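Local structure of protein BIM1 (Saccharomyces cerevisiae, 4E61) at residues L6-I9 / Q10-T14; E26-Q29 / Y30-T33; F88-K91 / V92-I95. The protein binds microtubules, including at their plus ends, and the EB1-like C-terminal domain described here pairs two copies of the chain. All coordinates share one frame; numbering follows the deposited sequence.

Contact 1. Residues L6-I9 / Q10-T14; sequences LVAI and QAELT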
loop_
_atom_site.group_PDB
_atom_site.type_symbol
_atom_site.label_atom_id
_atom_site.label_comp_id
_atom_site.label_asym_id
_atom_site.label_seq_id
_atom_site.Cartn_x
_atom_site.Cartn_y
_atom_site.Cartn_z
ATOM N N LEU A 6 -42.469 -9.354 -21.892
ATOM C CA LEU A 6 -41.664 -10.466 -21.394
ATOM C C LEU A 6 -40.249 -10.431 -21.988
ATOM O O LEU A 6 -39.279 -10.642 -21.261
ATOM C CB LEU A 6 -42.311 -11.822 -21.718
ATOM C CG LEU A 6 -41.500 -13.034 -21.302
ATOM C CD1 LEU A 6 -41.512 -13.187 -19.800
ATOM C CD2 LEU A 6 -42.007 -14.289 -21.981
ATOM N N VAL A 7 -40.142 -10.155 -23.310
ATOM C CA VAL A 7 -38.878 -10.044 -24.035
ATOM C C VAL A 7 -38.054 -8.851 -23.491
ATOM O O VAL A 7 -36.878 -9.034 -23.184
ATOM C CB VAL A 7 -39.112 -10.011 -25.584
ATOM C CG1 VAL A 7 -37.863 -9.565 -26.346
ATOM C CG2 VAL A 7 -39.604 -11.371 -26.099
ATOM N N ALA A 8 -38.682 -7.663 -23.331
ATOM C CA ALA A 8 -38.006 -6.475 -22.799
ATOM C C ALA A 8 -37.489 -6.674 -21.361
ATOM O O ALA A 8 -36.367 -6.244 -21.073
ATOM C CB ALA A 8 -38.915 -5.269 -22.857
ATOM N N ILE A 9 -38.271 -7.352 -20.476
ATOM C CA ILE A 9 -37.816 -7.550 -19.096
ATOM C C ILE A 9 -36.767 -8.657 -18.951
ATOM O O ILE A 9 -35.869 -8.532 -18.117
ATOM C CB ILE A 9 -38.868 -7.419 -17.943
ATOM C CG1 ILE A 9 -39.366 -8.726 -17.347
ATOM C CG2 ILE A 9 -39.987 -6.448 -18.262
ATOM C CD1 ILE A 9 -40.273 -9.567 -18.171
ATOM N N GLN A 10 -36.828 -9.678 -19.822
ATOM C CA GLN A 10 -35.840 -10.747 -19.895
ATOM C C GLN A 10 -34.478 -10.182 -20.351
ATOM O O GLN A 10 -33.433 -10.629 -19.860
ATOM C CB GLN A 10 -36.319 -11.839 -20.863
ATOM C CG GLN A 10 -35.352 -13.006 -21.101
ATOM C CD GLN A 10 -35.088 -13.814 -19.863
ATOM O OE1 GLN A 10 -34.039 -13.669 -19.219
ATOM N NE2 GLN A 10 -36.044 -14.656 -19.488
ATOM N N ALA A 11 -34.501 -9.208 -21.287
ATOM C CA ALA A 11 -33.321 -8.536 -21.808
ATOM C C ALA A 11 -32.664 -7.695 -20.705
ATOM O O ALA A 11 -31.452 -7.757 -20.554
ATOM C CB ALA A 11 -33.684 -7.674 -23.002
ATOM N N GLU A 12 -33.469 -6.957 -19.910
ATOM C CA GLU A 12 -33.011 -6.158 -18.767
ATOM C C GLU A 12 -32.360 -7.070 -17.725
ATOM O O GLU A 12 -31.331 -6.706 -17.143
ATOM C CB GLU A 12 -34.193 -5.429 -18.090
ATOM C CG GLU A 12 -34.780 -4.256 -18.866
ATOM C CD GLU A 12 -36.213 -3.873 -18.508
ATOM O OE1 GLU A 12 -36.492 -3.632 -17.309
ATOM O OE2 GLU A 12 -37.053 -3.784 -19.436
ATOM N N LEU A 13 -32.954 -8.258 -17.505
ATOM C CA LEU A 13 -32.456 -9.218 -16.525
ATOM C C LEU A 13 -31.099 -9.802 -16.921
ATOM O O LEU A 13 -30.185 -9.798 -16.091
ATOM C CB LEU A 13 -33.488 -10.315 -16.199
ATOM C CG LEU A 13 -33.015 -11.459 -15.263
ATOM C CD1 LEU A 13 -32.609 -10.956 -13.857
ATOM C CD2 LEU A 13 -34.022 -12.568 -15.204
ATOM N N THR A 14 -30.956 -10.272 -18.192
ATOM C CA THR A 14 -29.683 -10.831 -18.651
ATOM C C THR A 14 -28.598 -9.762 -18.744
ATOM O O THR A 14 -27.435 -10.054 -18.472
ATOM C CB THR A 14 -29.816 -11.760 -19.874
ATOM O OG1 THR A 14 -29.920 -10.991 -21.048
ATOM C CG2 THR A 14 -30.963 -12.768 -19.761
#
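Glu12 folds back along the helix toward Ala8: its amide binds the carbonyl of Ala8, and its carboxylate ends beside the same oxygen. The amide is the sound partner: Glu12 N donates to Ala8 O at 3.2 Å, with 157° at the hydrogen. CG stands anti to the carbonyl carbon (chi1 -72°), which lays it 3.4 Å from Ala8 O; the extended chain beyond CG then brings OE2 to 3.0 Å from that same Ala8 O. Two acceptors at that distance would probably repel, so the placing of the carboxylate is doubtful. Its OE2 also lies 4.1 Å from Ile9 CG2, a loose approach of a charged group to a methyl.

In Ile9, CG2 lies beside the backbone N, roughly opposite the carbonyl carbon; chi1, measured to CG1, is 103°, well off a staggered value, evidence of strain or of uncertain modelling. CG1 passes 3.7 Å from Gln10 N. In Gln10 the bend at chi2 carries the amide away from residues 6-9, while its CB rests 3.2 Å from Leu6 O, the carbonyl its N-H binds. Leu13 CB sits 3.5 Å from Ile9 O, which accepts the Leu13 amide.

Leu6, Ile9 and Leu13 succeed one another at steps of three and four residues and all pack on the second subunit. That spacing, with Ile9 meeting Ile9 of the second subunit, is consistent with the heptad pattern of a parallel, in-register two-stranded coiled coil, as in EB1 proteins.

Contact 2. Residues E26-Q29 / Y30-T33; sequences EIEQ and YKGT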
loop_
_atom_site.group_PDB
_atom_site.type_symbol
_atom_site.label_atom_id
_atom_site.label_comp_id
_atom_site.label_asym_id
_atom_site.label_seq_id
_atom_site.Cartn_x
_atom_site.Cartn_y
_atom_site.Cartn_z
ATOM N N GLU A 26 -14.215 -6.539 -11.180
ATOM C CA GLU A 26 -13.676 -5.314 -10.570
ATOM C C GLU A 26 -13.274 -5.563 -9.118
ATOM O O GLU A 26 -12.174 -5.189 -8.741
ATOM C CB GLU A 26 -14.689 -4.174 -10.627
ATOM C CG GLU A 26 -14.667 -3.417 -11.937
ATOM C CD GLU A 26 -15.312 -2.048 -11.886
ATOM O OE1 GLU A 26 -15.092 -1.319 -10.890
ATOM O OE2 GLU A 26 -16.013 -1.690 -12.861
ATOM N N ILE A 27 -14.144 -6.238 -8.323
ATOM C CA ILE A 27 -13.874 -6.585 -6.923
ATOM C C ILE A 27 -12.613 -7.448 -6.783
ATOM O O ILE A 27 -11.764 -7.141 -5.939
ATOM C CB ILE A 27 -15.130 -7.120 -6.186
ATOM C CG1 ILE A 27 -16.026 -5.931 -5.778
ATOM C CG2 ILE A 27 -14.774 -7.999 -4.966
ATOM C CD1 ILE A 27 -17.502 -6.182 -5.906
ATOM N N GLU A 28 -12.463 -8.469 -7.658
ATOM C CA GLU A 28 -11.278 -9.335 -7.695
ATOM C C GLU A 28 -10.032 -8.513 -8.074
ATOM O O GLU A 28 -8.971 -8.741 -7.504
ATOM C CB GLU A 28 -11.472 -10.551 -8.624
ATOM C CG GLU A 28 -12.401 -11.625 -8.065
ATOM C CD GLU A 28 -11.974 -12.294 -6.771
ATOM O OE1 GLU A 28 -12.630 -12.049 -5.732
ATOM O OE2 GLU A 28 -10.995 -13.075 -6.797
ATOM N N GLN A 29 -10.189 -7.504 -8.961
ATOM C CA GLN A 29 -9.118 -6.587 -9.341
ATOM C C GLN A 29 -8.691 -5.752 -8.115
ATOM O O GLN A 29 -7.496 -5.708 -7.805
ATOM C CB GLN A 29 -9.564 -5.664 -10.489
ATOM C CG GLN A 29 -8.748 -5.824 -11.762
ATOM C CD GLN A 29 -9.353 -6.829 -12.705
ATOM O OE1 GLN A 29 -10.050 -6.469 -13.664
ATOM N NE2 GLN A 29 -9.090 -8.113 -12.462
ATOM N N TYR A 30 -9.683 -5.148 -7.396
ATOM C CA TYR A 30 -9.497 -4.326 -6.189
ATOM C C TYR A 30 -8.879 -5.100 -5.043
ATOM O O TYR A 30 -8.038 -4.555 -4.333
ATOM C CB TYR A 30 -10.789 -3.638 -5.743
ATOM C CG TYR A 30 -11.103 -2.364 -6.504
ATOM C CD1 TYR A 30 -10.321 -1.221 -6.347
ATOM C CD2 TYR A 30 -12.214 -2.283 -7.344
ATOM C CE1 TYR A 30 -10.610 -0.046 -7.043
ATOM C CE2 TYR A 30 -12.520 -1.112 -8.036
ATOM C CZ TYR A 30 -11.715 0.004 -7.885
ATOM O OH TYR A 30 -12.029 1.151 -8.583
ATOM N N LYS A 31 -9.273 -6.378 -4.873
ATOM C CA LYS A 31 -8.724 -7.282 -3.853
ATOM C C LYS A 31 -7.224 -7.527 -4.129
ATOM O O LYS A 31 -6.435 -7.613 -3.193
ATOM C CB LYS A 31 -9.475 -8.622 -3.848
ATOM C CG LYS A 31 -10.808 -8.621 -3.105
ATOM C CD LYS A 31 -11.491 -9.981 -3.268
ATOM C CE LYS A 31 -12.770 -10.123 -2.485
ATOM N NZ LYS A 31 -13.405 -11.442 -2.730
ATOM N N GLY A 32 -6.876 -7.626 -5.414
ATOM C CA GLY A 32 -5.528 -7.800 -5.928
ATOM C C GLY A 32 -4.697 -6.547 -5.724
ATOM O O GLY A 32 -3.517 -6.655 -5.394
ATOM N N THR A 33 -5.294 -5.348 -5.908
ATOM C CA THR A 33 -4.576 -4.096 -5.674
ATOM C C THR A 33 -4.343 -3.802 -4.184
ATOM O O THR A 33 -3.291 -3.262 -3.853
ATOM C CB THR A 33 -4.972 -2.899 -6.584
ATOM O OG1 THR A 33 -4.625 -1.664 -5.939
ATOM C CG2 THR A 33 -6.420 -2.855 -6.924
#
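Lys31 reaches back one turn to Glu28 and Ile27, and its path can be followed atom by atom. CB lies 3.4 Å from Ile27 O, the acceptor of the Lys31 amide. Because CG is anti to the carbonyl carbon (chi1 -80°), the chain heads back toward the preceding turn, with CG itself 3.3 Å from Ile27 O. From there it is fully extended. CD passes 3.4 Å from Glu28 OE1. CE touches Ile27 CG2 at 3.8 Å, an apolar contact made with the methyl branch. NZ ends in a salt bridge, 3.2 Å from Glu28 OE1, which it meets close to the line of the C-O bond. Glu28 bends at chi2 to bring its carboxylate across the lysine chain.

Round the helix, Tyr30 and Glu26 run side by side in the same direction. Ring atom CD2 is 3.2 Å from Glu26 O, the carbonyl bonded by the Tyr30 amide, and CE2 lies 3.8 Å from Glu26 OE1, with carboxylate and ring planes turned 47° apart. A serine here has no ring to lie beside Glu26 or to pack on Lys31 of the second subunit, and the Glu26 carboxylate would probably be left freer to turn.

The reciprocal packing of Tyr30 and Lys31 between the subunits, with Ile27 against Leu23 of the partner, places this turn on the dimeric coiled coil. Chemically, the lysine does double duty: the end of its chain lies against the Ile27 methyl, through CE, while its ammonium is probably partly neutralised by Glu28, a local charge pair likely to be modest in strength because both residues are exposed.

Contact 3. Residues F88-K91 / V92-I95; sequences FVKK and VESI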
loop_
_atom_site.group_PDB
_atom_site.type_symbol
_atom_site.label_atom_id
_atom_site.label_comp_id
_atom_site.label_asym_id
_atom_site.label_seq_id
_atom_site.Cartn_x
_atom_site.Cartn_y
_atom_site.Cartn_z
ATOM N N PHE A 88 25.577 11.595 11.325
ATOM C CA PHE A 88 24.855 10.796 10.347
ATOM C C PHE A 88 23.814 9.947 11.045
ATOM O O PHE A 88 22.666 9.948 10.607
ATOM C CB PHE A 88 25.819 9.936 9.515
ATOM C CG PHE A 88 25.145 9.148 8.423
ATOM C CD1 PHE A 88 24.862 9.731 7.200
ATOM C CD2 PHE A 88 24.751 7.831 8.632
ATOM C CE1 PHE A 88 24.240 8.994 6.187
ATOM C CE2 PHE A 88 24.102 7.106 7.626
ATOM C CZ PHE A 88 23.862 7.689 6.410
ATOM N N VAL A 89 24.196 9.262 12.143
ATOM C CA VAL A 89 23.299 8.417 12.935
ATOM C C VAL A 89 22.105 9.235 13.424
ATOM O O VAL A 89 20.976 8.751 13.325
ATOM C CB VAL A 89 24.027 7.631 14.070
ATOM C CG1 VAL A 89 23.037 6.939 14.997
ATOM C CG2 VAL A 89 24.985 6.601 13.499
ATOM N N LYS A 90 22.341 10.486 13.865
ATOM C CA LYS A 90 21.289 11.389 14.342
ATOM C C LYS A 90 20.368 11.886 13.225
ATOM O O LYS A 90 19.170 12.056 13.463
ATOM C CB LYS A 90 21.847 12.551 15.195
ATOM C CG LYS A 90 22.257 12.137 16.624
ATOM C CD LYS A 90 21.055 11.744 17.503
ATOM C CE LYS A 90 21.463 11.291 18.883
ATOM N NZ LYS A 90 20.281 10.919 19.703
ATOM N N LYS A 91 20.910 12.066 12.007
ATOM C CA LYS A 91 20.155 12.462 10.822
ATOM C C LYS A 91 19.157 11.360 10.476
ATOM O O LYS A 91 17.993 11.662 10.245
ATOM C CB LYS A 91 21.101 12.738 9.636
ATOM C CG LYS A 91 21.664 14.149 9.617
ATOM C CD LYS A 91 22.630 14.379 8.444
ATOM C CE LYS A 91 24.030 14.646 8.941
ATOM N NZ LYS A 91 25.004 14.786 7.832
ATOM N N VAL A 92 19.603 10.082 10.503
ATOM C CA VAL A 92 18.781 8.895 10.218
ATOM C C VAL A 92 17.685 8.758 11.269
ATOM O O VAL A 92 16.540 8.478 10.919
ATOM C CB VAL A 92 19.609 7.574 10.081
ATOM C CG1 VAL A 92 18.720 6.427 9.657
ATOM C CG2 VAL A 92 20.745 7.716 9.078
ATOM N N GLU A 93 18.043 8.959 12.553
ATOM C CA GLU A 93 17.112 8.872 13.668
ATOM C C GLU A 93 15.997 9.897 13.538
ATOM O O GLU A 93 14.834 9.549 13.758
ATOM C CB GLU A 93 17.836 9.002 15.013
ATOM C CG GLU A 93 17.066 8.332 16.146
ATOM C CD GLU A 93 17.283 8.883 17.548
ATOM O OE1 GLU A 93 16.275 9.178 18.232
ATOM O OE2 GLU A 93 18.452 8.987 17.982
ATOM N N SER A 94 16.331 11.128 13.106
ATOM C CA SER A 94 15.330 12.181 12.886
ATOM C C SER A 94 14.393 11.803 11.729
ATOM O O SER A 94 13.179 11.981 11.856
ATOM C CB SER A 94 15.980 13.550 12.687
ATOM O OG SER A 94 16.603 13.659 11.423
ATOM N N ILE A 95 14.937 11.216 10.653
ATOM C CA ILE A 95 14.106 10.726 9.555
ATOM C C ILE A 95 13.145 9.630 10.051
ATOM O O ILE A 95 11.960 9.692 9.741
ATOM C CB ILE A 95 14.880 10.313 8.270
ATOM C CG1 ILE A 95 15.659 11.519 7.695
ATOM C CG2 ILE A 95 13.890 9.745 7.207
ATOM C CD1 ILE A 95 16.753 11.147 6.577
#
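Lys91 O is gripped by two donors that arrive from the same face of its carbonyl plane. Ser94 OG gives it a hydrogen bond of 2.7 Å, the shortest polar bond here, meeting the carbonyl at a C=O...O angle of 126°, and Ile95 N adds the regular helical bond at 3.1 Å. The serine can do this because OG sits between its own backbone N and carbonyl carbon (chi1 73°), the crowded position, which turns the hydroxyl back onto the preceding turn. The hydroxyl's hydrogen is thereby used within its own helix. Ile95 contributes CG1 to the surroundings of that oxygen, 3.5 Å from Lys91 O.

Phe88 and Val92 carry the apolar side. Val92 CG2 comes over one face of the Phe88 ring, 28° off the normal and 4.2 Å from the centroid: a CH-pi contact. The closest ring atom is CE2, at 3.7 Å from Val92 CG2.

This face of helix 84-101 turns inward. Val92 rests on Val55 of helix 2-63 and on Leu54 of the second subunit, and Phe88 touches Thr58 of that subunit, which fits the four-helix bundle of the EB1-like motif, where the C-terminal helix of each chain folds back on the coiled coil.

On the polar side Lys90 and Glu93 lie side by side, pointing the same way. Lys90 bends at chi2 and then extends, and NZ forms a salt bridge of 3.2 Å with Glu93 OE2, approaching on the syn side, somewhat above the carboxylate plane. The stronger partner of that OE2 is Gln59 NE2 of helix 2-63, which donates a hydrogen bond to it and ties the charge pair to the neighbouring helix.

From the N terminus the three contacts come strictly in series, none nested in or crossing another. Each joins adjoining turns of one helix, so none closes a loop. Contacts 1 and 2 both lie on helix 2-63, their centres 29 Å apart and nearest atoms about 15 Å apart. Contact 3 lies on helix 84-101, beyond the chain reversal, on the opposite side of the chain's centre; its centre is 38 Å from that of contact 2 and 67 Å from that of contact 1. All three touch the second subunit: the first two along the coiled coil, the third where helix 84-101 also packs on helix 2-63 of its own chain.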